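Local coordinates for protein transketolase (Campylobacter jejuni, PDB 3L84) that belongs to the transketolase family, dimeric enzymes with two thiamine diphosphate-binding-type domains followed by a smaller C-terminal domain in each subunit, at residues 134-139 with 405-410; 128-133 with 142-147; 86-91 with 96-101. All blocks are in the same frame, centred on the assembly; numbering follows the deposited sequence.

Contact 1 (134-139 with 405-410); sequences QNLLGS and GIFLPF
Leu-136, on the last turn of helix 118-137, presents one methyl to the ring of Phe-407: CD1 lies 4.0 Å from CE1, meeting the ring at a slant. The two side chains come from opposite directions. In Leu-136 CG stands anti to the carbonyl carbon (chi1 -70°) and the chain then extends, which carries CD1 out beyond the helix. A second, looser touch runs alongside, with Leu-137 CD1 4.3 Å from Ile-406 CD1. Ile-406 also covers one face of the ring, its CG1 3.6 Å above the ring plane of Phe-407, over the centre. On the helix side Ala-129 and Lys-132 also pack on this ring, while Leu-317, Leu-320 and Leu-321 of helix 314-321 pack on Ile-406. Each helix is followed at once by a glycine with positive phi, Gly-138 after 118-137 and Gly-405 after 391-404; from the latter the chain enters strand 408-414 of the second parallel sheet. The contact thus joins the thiamine diphosphate-binding and pyrimidine-binding family regions. Its chemistry is wholly apolar, with methyls and a ring meeting at van der Waals range, so shape and burial, not directional bonds, hold these ends together.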
# COMPACT_ATOMS: atom_id res chain seq x y z
N GLN A 134 -12.99 -19.16 20.56
CA GLN A 134 -12.98 -19.65 21.95
C GLN A 134 -14.06 -18.91 22.76
O GLN A 134 -14.77 -19.50 23.58
CB GLN A 134 -11.59 -19.42 22.58
CG GLN A 134 -11.32 -20.14 23.89
CD GLN A 134 -10.01 -19.71 24.53
OE1 GLN A 134 -9.04 -19.41 23.84
NE2 GLN A 134 -9.98 -19.69 25.85
N ASN A 135 -14.19 -17.61 22.54
CA ASN A 135 -15.27 -16.83 23.18
C ASN A 135 -16.64 -17.38 22.82
O ASN A 135 -17.53 -17.47 23.68
CB ASN A 135 -15.18 -15.35 22.77
CG ASN A 135 -16.35 -14.54 23.29
OD1 ASN A 135 -16.42 -14.25 24.49
ND2 ASN A 135 -17.27 -14.20 22.41
N LEU A 136 -16.86 -17.73 21.55
CA LEU A 136 -18.15 -18.21 21.11
C LEU A 136 -18.44 -19.66 21.48
O LEU A 136 -19.56 -19.99 21.88
CB LEU A 136 -18.23 -18.06 19.59
CG LEU A 136 -18.30 -16.64 19.05
CD1 LEU A 136 -18.28 -16.69 17.53
CD2 LEU A 136 -19.55 -15.90 19.54
N LEU A 137 -17.43 -20.53 21.34
CA LEU A 137 -17.62 -21.98 21.44
C LEU A 137 -17.08 -22.62 22.72
O LEU A 137 -17.38 -23.78 23.00
CB LEU A 137 -16.95 -22.67 20.24
CG LEU A 137 -17.49 -22.24 18.90
CD1 LEU A 137 -16.66 -22.82 17.75
CD2 LEU A 137 -18.98 -22.60 18.73
N GLY A 138 -16.29 -21.87 23.48
CA GLY A 138 -15.68 -22.34 24.71
C GLY A 138 -14.28 -22.86 24.56
O GLY A 138 -13.89 -23.39 23.52
N SER A 139 -13.50 -22.78 25.65
CA SER A 139 -12.14 -23.33 25.66
C SER A 139 -12.08 -24.85 25.59
O SER A 139 -11.03 -25.39 25.23
CB SER A 139 -11.37 -22.84 26.88
OG SER A 139 -12.00 -23.22 28.07
N GLY A 405 -12.90 -20.36 9.48
CA GLY A 405 -13.91 -21.37 9.24
C GLY A 405 -15.32 -20.94 9.60
O GLY A 405 -16.27 -21.58 9.16
N ILE A 406 -15.48 -19.93 10.45
CA ILE A 406 -16.78 -19.55 11.00
C ILE A 406 -17.10 -18.04 10.94
O ILE A 406 -18.18 -17.64 11.44
CB ILE A 406 -16.92 -20.04 12.46
CG1 ILE A 406 -15.79 -19.48 13.34
CG2 ILE A 406 -17.01 -21.57 12.51
CD1 ILE A 406 -16.06 -19.62 14.87
N PHE A 407 -16.25 -17.24 10.31
CA PHE A 407 -16.39 -15.78 10.36
C PHE A 407 -16.60 -15.15 9.00
O PHE A 407 -16.13 -15.65 7.97
CB PHE A 407 -15.18 -15.12 11.02
CG PHE A 407 -14.95 -15.54 12.44
CD1 PHE A 407 -15.88 -15.26 13.42
CD2 PHE A 407 -13.84 -16.28 12.78
CE1 PHE A 407 -15.67 -15.64 14.73
CE2 PHE A 407 -13.62 -16.68 14.10
CZ PHE A 407 -14.58 -16.36 15.06
N LEU A 408 -17.33 -14.04 9.03
CA LEU A 408 -17.63 -13.16 7.88
C LEU A 408 -17.12 -11.76 8.27
O LEU A 408 -17.88 -11.02 8.92
CB LEU A 408 -19.13 -13.16 7.63
CG LEU A 408 -19.68 -14.49 7.14
CD1 LEU A 408 -21.17 -14.57 7.38
CD2 LEU A 408 -19.35 -14.70 5.70
N PRO A 409 -15.88 -11.43 7.92
CA PRO A 409 -15.29 -10.20 8.42
C PRO A 409 -15.43 -9.02 7.47
O PRO A 409 -15.49 -9.18 6.24
CB PRO A 409 -13.82 -10.56 8.55
CG PRO A 409 -13.60 -11.44 7.37
CD PRO A 409 -14.87 -12.27 7.27
N PHE A 410 -15.43 -7.82 8.05
CA PHE A 410 -15.30 -6.59 7.27
C PHE A 410 -14.19 -5.72 7.80
O PHE A 410 -13.92 -5.66 8.99
CB PHE A 410 -16.64 -5.78 7.17
CG PHE A 410 -17.09 -5.14 8.45
CD1 PHE A 410 -16.60 -3.88 8.83
CD2 PHE A 410 -17.96 -5.79 9.30
CE1 PHE A 410 -17.03 -3.29 10.03
CE2 PHE A 410 -18.38 -5.21 10.49
CZ PHE A 410 -17.91 -3.96 10.84

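Contact 2 (128-133 with 142-147); sequences MAAKKA and IDHKIY
Ile-142 fits against one side of helix 118-137 beside Ala-130 and Ala-133, two small residues three positions apart that leave a shallow hollow on this side. Its branches divide the work. CG2 lies 3.5 Å from the backbone O of Ala-130, whereas CG1 is 3.9 Å from Ala-133 CB, with CD1 close to the same methyl. This split follows from the first torsion, which puts CG1 anti to the carbonyl carbon and CG2 anti to the backbone N (chi1 -60°), straddling the hollow.

The methyl of Ala-130 is the central bump. Besides Ile-142, it meets the imidazole of His-144 obliquely, Ala-130 CB to His-144 NE2 3.5 Å. It also meets the tip of Ile-146, whose CD1 lies 4.2 Å from Ala-130 CB. Helix 118-137 is the last helix in the crossover from strand 60-63 to strand 146-151, neighbours in the parallel sheet of the N-terminal domain, so the whole connection is a beta-alpha-beta unit. The segment 142-147 is its final approach, with the chain returning beside the helix before entering the sheet between strands 60-63 and 175-181.

The imidazole of His-144 is fixed in its rotation by bonds at both nitrogens. Its ND1 donates to the backbone O of Lys-145 (3.0 Å), almost straight at 176° and exactly in the ring plane, although the donor stands well above the plane of that carbonyl. NE2 makes its own hydrogen bond with the hydroxyl of Tyr-404, at the end of helix 391-404. The side chain of Tyr-404 also packs on Ala-130, Ala-133 and Ile-142, closing over the same hollow. Earlier along the helix, Ala-123, Phe-126 and Ala-127 receive Ile-146, whose backbone bonds to Asn-174 and Ile-176, at the start of the neighbouring strand 175-181.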
# COMPACT_ATOMS: atom_id res chain seq x y z
N MSE A 128 -6.16 -14.21 16.57
CA MSE A 128 -7.31 -13.41 17.03
C MSE A 128 -8.61 -14.14 16.75
O MSE A 128 -9.54 -14.15 17.58
CB MSE A 128 -7.32 -12.07 16.34
CG MSE A 128 -6.19 -11.14 16.78
SE MSE A 128 -6.19 -9.37 16.06
CE MSE A 128 -7.75 -8.68 16.99
N ALA A 129 -8.73 -14.69 15.55
CA ALA A 129 -9.92 -15.47 15.15
C ALA A 129 -10.14 -16.64 16.11
O ALA A 129 -11.25 -16.86 16.56
CB ALA A 129 -9.81 -15.96 13.71
N ALA A 130 -9.07 -17.31 16.49
CA ALA A 130 -9.17 -18.43 17.42
C ALA A 130 -9.62 -17.93 18.80
O ALA A 130 -10.44 -18.58 19.45
CB ALA A 130 -7.82 -19.11 17.54
N LYS A 131 -9.10 -16.79 19.27
CA LYS A 131 -9.61 -16.24 20.51
C LYS A 131 -11.10 -15.91 20.45
O LYS A 131 -11.83 -16.17 21.43
CB LYS A 131 -8.82 -15.01 20.94
CG LYS A 131 -7.41 -15.32 21.42
CD LYS A 131 -7.32 -16.21 22.64
CE LYS A 131 -5.88 -16.36 23.15
NZ LYS A 131 -5.82 -17.12 24.42
N LYS A 132 -11.58 -15.38 19.32
CA LYS A 132 -12.99 -15.12 19.19
C LYS A 132 -13.79 -16.42 19.11
O LYS A 132 -14.87 -16.55 19.72
CB LYS A 132 -13.29 -14.23 17.99
CG LYS A 132 -14.77 -13.84 17.85
CD LYS A 132 -15.28 -13.08 19.09
CE LYS A 132 -16.77 -12.76 19.03
NZ LYS A 132 -17.26 -12.12 20.27
N ALA A 133 -13.26 -17.41 18.41
CA ALA A 133 -13.91 -18.71 18.34
C ALA A 133 -14.02 -19.32 19.74
O ALA A 133 -15.04 -19.95 20.08
CB ALA A 133 -13.13 -19.65 17.39
N ILE A 142 -12.10 -24.88 21.54
CA ILE A 142 -11.08 -24.14 20.80
C ILE A 142 -9.88 -23.92 21.68
O ILE A 142 -9.95 -23.22 22.69
CB ILE A 142 -11.59 -22.80 20.26
CG1 ILE A 142 -12.78 -23.02 19.31
CG2 ILE A 142 -10.45 -22.04 19.54
CD1 ILE A 142 -12.46 -23.65 17.95
N ASP A 143 -8.78 -24.58 21.33
CA ASP A 143 -7.57 -24.55 22.18
C ASP A 143 -6.24 -24.70 21.43
O ASP A 143 -5.20 -24.93 22.02
CB ASP A 143 -7.67 -25.52 23.33
CG ASP A 143 -7.61 -26.94 22.88
OD1 ASP A 143 -7.39 -27.19 21.67
OD2 ASP A 143 -7.79 -27.85 23.75
N HIS A 144 -6.25 -24.48 20.14
CA HIS A 144 -5.14 -24.86 19.28
C HIS A 144 -4.11 -23.71 19.22
O HIS A 144 -4.32 -22.60 19.74
CB HIS A 144 -5.69 -25.17 17.89
CG HIS A 144 -6.29 -23.99 17.21
ND1 HIS A 144 -5.55 -23.05 16.52
CD2 HIS A 144 -7.57 -23.56 17.16
CE1 HIS A 144 -6.36 -22.13 16.03
NE2 HIS A 144 -7.60 -22.41 16.41
N LYS A 145 -2.99 -24.00 18.59
CA LYS A 145 -1.92 -23.02 18.36
C LYS A 145 -1.95 -22.50 16.94
O LYS A 145 -2.60 -23.07 16.05
CB LYS A 145 -0.57 -23.66 18.66
CG LYS A 145 -0.41 -24.12 20.10
CD LYS A 145 -0.37 -22.98 21.11
CE LYS A 145 -0.21 -23.48 22.56
NZ LYS A 145 -0.28 -22.34 23.49
N ILE A 146 -1.20 -21.42 16.74
CA ILE A 146 -0.92 -20.83 15.43
C ILE A 146 0.58 -20.69 15.34
O ILE A 146 1.19 -20.00 16.18
CB ILE A 146 -1.58 -19.46 15.24
CG1 ILE A 146 -3.12 -19.56 15.36
CG2 ILE A 146 -1.17 -18.90 13.87
CD1 ILE A 146 -3.74 -19.67 16.73
N TYR A 147 1.19 -21.43 14.43
CA TYR A 147 2.64 -21.42 14.19
C TYR A 147 2.91 -20.69 12.90
O TYR A 147 2.33 -20.99 11.86
CB TYR A 147 3.18 -22.85 14.06
CG TYR A 147 3.09 -23.68 15.31
CD1 TYR A 147 4.01 -23.54 16.34
CD2 TYR A 147 2.08 -24.63 15.46
CE1 TYR A 147 3.94 -24.35 17.47
CE2 TYR A 147 1.99 -25.41 16.60
CZ TYR A 147 2.91 -25.26 17.62
OH TYR A 147 2.89 -26.02 18.79

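Contact 3 (86-91 with 96-101); sequences EDLKNF and SKTPGH
The backbone O of Asp-87 is gripped by two donors. Thr-98 OG1 gives it a bond of 2.8 Å, and Asn-90 N reaches it at 3.0 Å from the opposite face of its carbonyl plane. Thr-98 can do so because OG1 sits between its own backbone N and carbonyl carbon (chi1 47°), which also lays CG2 over the Asp-87 backbone and near Leu-88.

A second hydroxyl works one turn further on. Ser-96 OG donates to Asn-90 O at 3.0 Å, from well above the carbonyl plane, and accepts from the backbone N of Thr-98, likewise at 3.0 Å, forming an ST turn. The CB atoms of Asn-90 and Ser-96 meet close by at 3.7 Å.

Across the outer side, the Asp-87 carboxylate and the aliphatic part of Lys-97 cross obliquely. Their charged ends are too far apart for a salt bridge, but a water donates to Asp-87 OD2 at 2.6 Å and accepts from Lys-97 NZ, a link that is less certain because the lysine has two conformers. Another water donates to Asp-87 OD1 at 2.7 Å and accepts from the backbone N of Lys-97. OD2 is also bonded to the backbone N of Ser-84, which fixes the carboxylate at the start of helix 85-88.

The side chain of Phe-91 turns away from 96-101, its CG anti to the backbone N (chi1 -179°), yet CD1 of its ring lies 3.4 Å from Thr-98 O. The two segments thus close a compact loop after helix 85-88. Helix 69-79 backs it, with Tyr-73 packing on Leu-88 and Thr-98, and helix 3-24 covers Phe-91 through Met-20, Val-21 and Ala-24. Beyond the turn, the backbone N of Gly-100 bonds to Ser-608 of the second subunit, placing the end of this segment, 99-101, at the dimer interface.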
# COMPACT_ATOMS: atom_id res chain seq x y z
N GLU A 86 4.13 -37.28 -7.62
CA GLU A 86 4.06 -36.69 -8.94
C GLU A 86 3.81 -35.17 -8.87
O GLU A 86 4.37 -34.41 -9.64
CB GLU A 86 2.99 -37.35 -9.80
CG GLU A 86 3.18 -37.11 -11.28
CD GLU A 86 4.49 -37.68 -11.86
OE1 GLU A 86 5.14 -38.59 -11.28
OE2 GLU A 86 4.89 -37.17 -12.92
N ASP A 87 2.94 -34.75 -7.96
CA ASP A 87 2.72 -33.31 -7.80
C ASP A 87 4.04 -32.57 -7.44
O ASP A 87 4.32 -31.50 -7.95
CB ASP A 87 1.68 -33.04 -6.70
CG ASP A 87 0.29 -33.49 -7.06
OD1 ASP A 87 -0.10 -33.44 -8.27
OD2 ASP A 87 -0.46 -33.88 -6.13
N LEU A 88 4.83 -33.18 -6.57
CA LEU A 88 6.13 -32.58 -6.23
C LEU A 88 7.03 -32.47 -7.46
O LEU A 88 7.75 -31.50 -7.62
CB LEU A 88 6.83 -33.36 -5.11
CG LEU A 88 6.06 -33.60 -3.80
CD1 LEU A 88 6.99 -34.25 -2.76
CD2 LEU A 88 5.49 -32.29 -3.26
N LYS A 89 6.97 -33.47 -8.33
CA LYS A 89 7.71 -33.46 -9.58
C LYS A 89 7.21 -32.46 -10.61
O LYS A 89 7.81 -32.30 -11.65
CB LYS A 89 7.70 -34.88 -10.19
CG LYS A 89 8.56 -35.84 -9.41
CD LYS A 89 8.44 -37.29 -9.89
CE LYS A 89 9.23 -38.23 -8.97
NZ LYS A 89 9.15 -39.67 -9.36
N ASN A 90 6.09 -31.81 -10.32
CA ASN A 90 5.47 -30.79 -11.16
C ASN A 90 5.60 -29.39 -10.53
O ASN A 90 4.89 -28.46 -10.94
CB ASN A 90 3.99 -31.12 -11.37
CG ASN A 90 3.78 -32.38 -12.17
OD1 ASN A 90 4.68 -32.80 -12.91
ND2 ASN A 90 2.63 -32.99 -12.03
N PHE A 91 6.48 -29.24 -9.55
CA PHE A 91 6.69 -27.96 -8.91
C PHE A 91 6.92 -26.85 -9.95
O PHE A 91 7.70 -26.99 -10.88
CB PHE A 91 7.90 -28.10 -7.99
CG PHE A 91 8.28 -26.87 -7.20
CD1 PHE A 91 7.40 -26.30 -6.27
CD2 PHE A 91 9.54 -26.30 -7.31
CE1 PHE A 91 7.80 -25.23 -5.48
CE2 PHE A 91 9.94 -25.25 -6.52
CZ PHE A 91 9.07 -24.72 -5.61
N SER A 96 -0.06 -27.06 -12.19
CA SER A 96 0.22 -28.06 -11.15
C SER A 96 -0.41 -27.69 -9.82
O SER A 96 -0.80 -26.55 -9.61
CB SER A 96 1.71 -28.28 -10.97
OG SER A 96 2.27 -27.33 -10.10
N LYS A 97 -0.43 -28.68 -8.91
CA LYS A 97 -0.85 -28.49 -7.52
C LYS A 97 0.24 -27.89 -6.63
O LYS A 97 0.03 -27.69 -5.42
CB LYS A 97 -1.30 -29.83 -6.91
CG LYS A 97 -2.55 -30.43 -7.55
CD LYS A 97 -3.11 -31.59 -6.73
CE LYS A 97 -4.33 -32.20 -7.42
NZ LYS A 97 -4.85 -33.40 -6.71
N THR A 98 1.41 -27.62 -7.23
CA THR A 98 2.59 -27.14 -6.50
C THR A 98 3.14 -25.87 -7.13
O THR A 98 4.28 -25.82 -7.57
CB THR A 98 3.64 -28.26 -6.45
OG1 THR A 98 3.76 -28.79 -7.78
CG2 THR A 98 3.20 -29.36 -5.48
N PRO A 99 2.37 -24.78 -7.11
CA PRO A 99 2.82 -23.52 -7.65
C PRO A 99 3.97 -22.92 -6.82
O PRO A 99 4.21 -23.28 -5.68
CB PRO A 99 1.57 -22.63 -7.54
CG PRO A 99 0.77 -23.23 -6.44
CD PRO A 99 0.98 -24.68 -6.64
N GLY A 100 4.66 -21.95 -7.41
CA GLY A 100 5.87 -21.38 -6.79
C GLY A 100 5.69 -20.75 -5.44
O GLY A 100 6.63 -20.75 -4.65
N HIS A 101 4.53 -20.16 -5.20
CA HIS A 101 4.14 -19.72 -3.88
C HIS A 101 2.82 -20.39 -3.52
O HIS A 101 2.03 -20.70 -4.40
CB HIS A 101 4.02 -18.19 -3.77
CG HIS A 101 5.32 -17.49 -4.05
ND1 HIS A 101 6.20 -17.06 -3.08
CD2 HIS A 101 5.92 -17.24 -5.24
CE1 HIS A 101 7.27 -16.55 -3.67
NE2 HIS A 101 7.12 -16.64 -4.97
O HOH W 1 0.34 -31.35 -9.95
O HOH W 2 -2.68 -35.25 -6.03

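Contacts 1 and 2 share helix 118-137 and meet at the ring of Phe-407. Both are buried and largely apolar, but contact 2 stays within the N-terminal domain, packing the helix against the chain that leads into strand 146-151, while contact 1 ties that helix end to the pyrimidine-binding region. Contact 3 lies apart, its nearest atoms about 15 Å from contact 2 and about 20 Å from contact 1. It is only partly buried, and its chemistry differs: side-chain hydroxyls, backbone carbonyls and bridging waters hold it, and its loop meets the second subunit, which touches neither of the other two contacts.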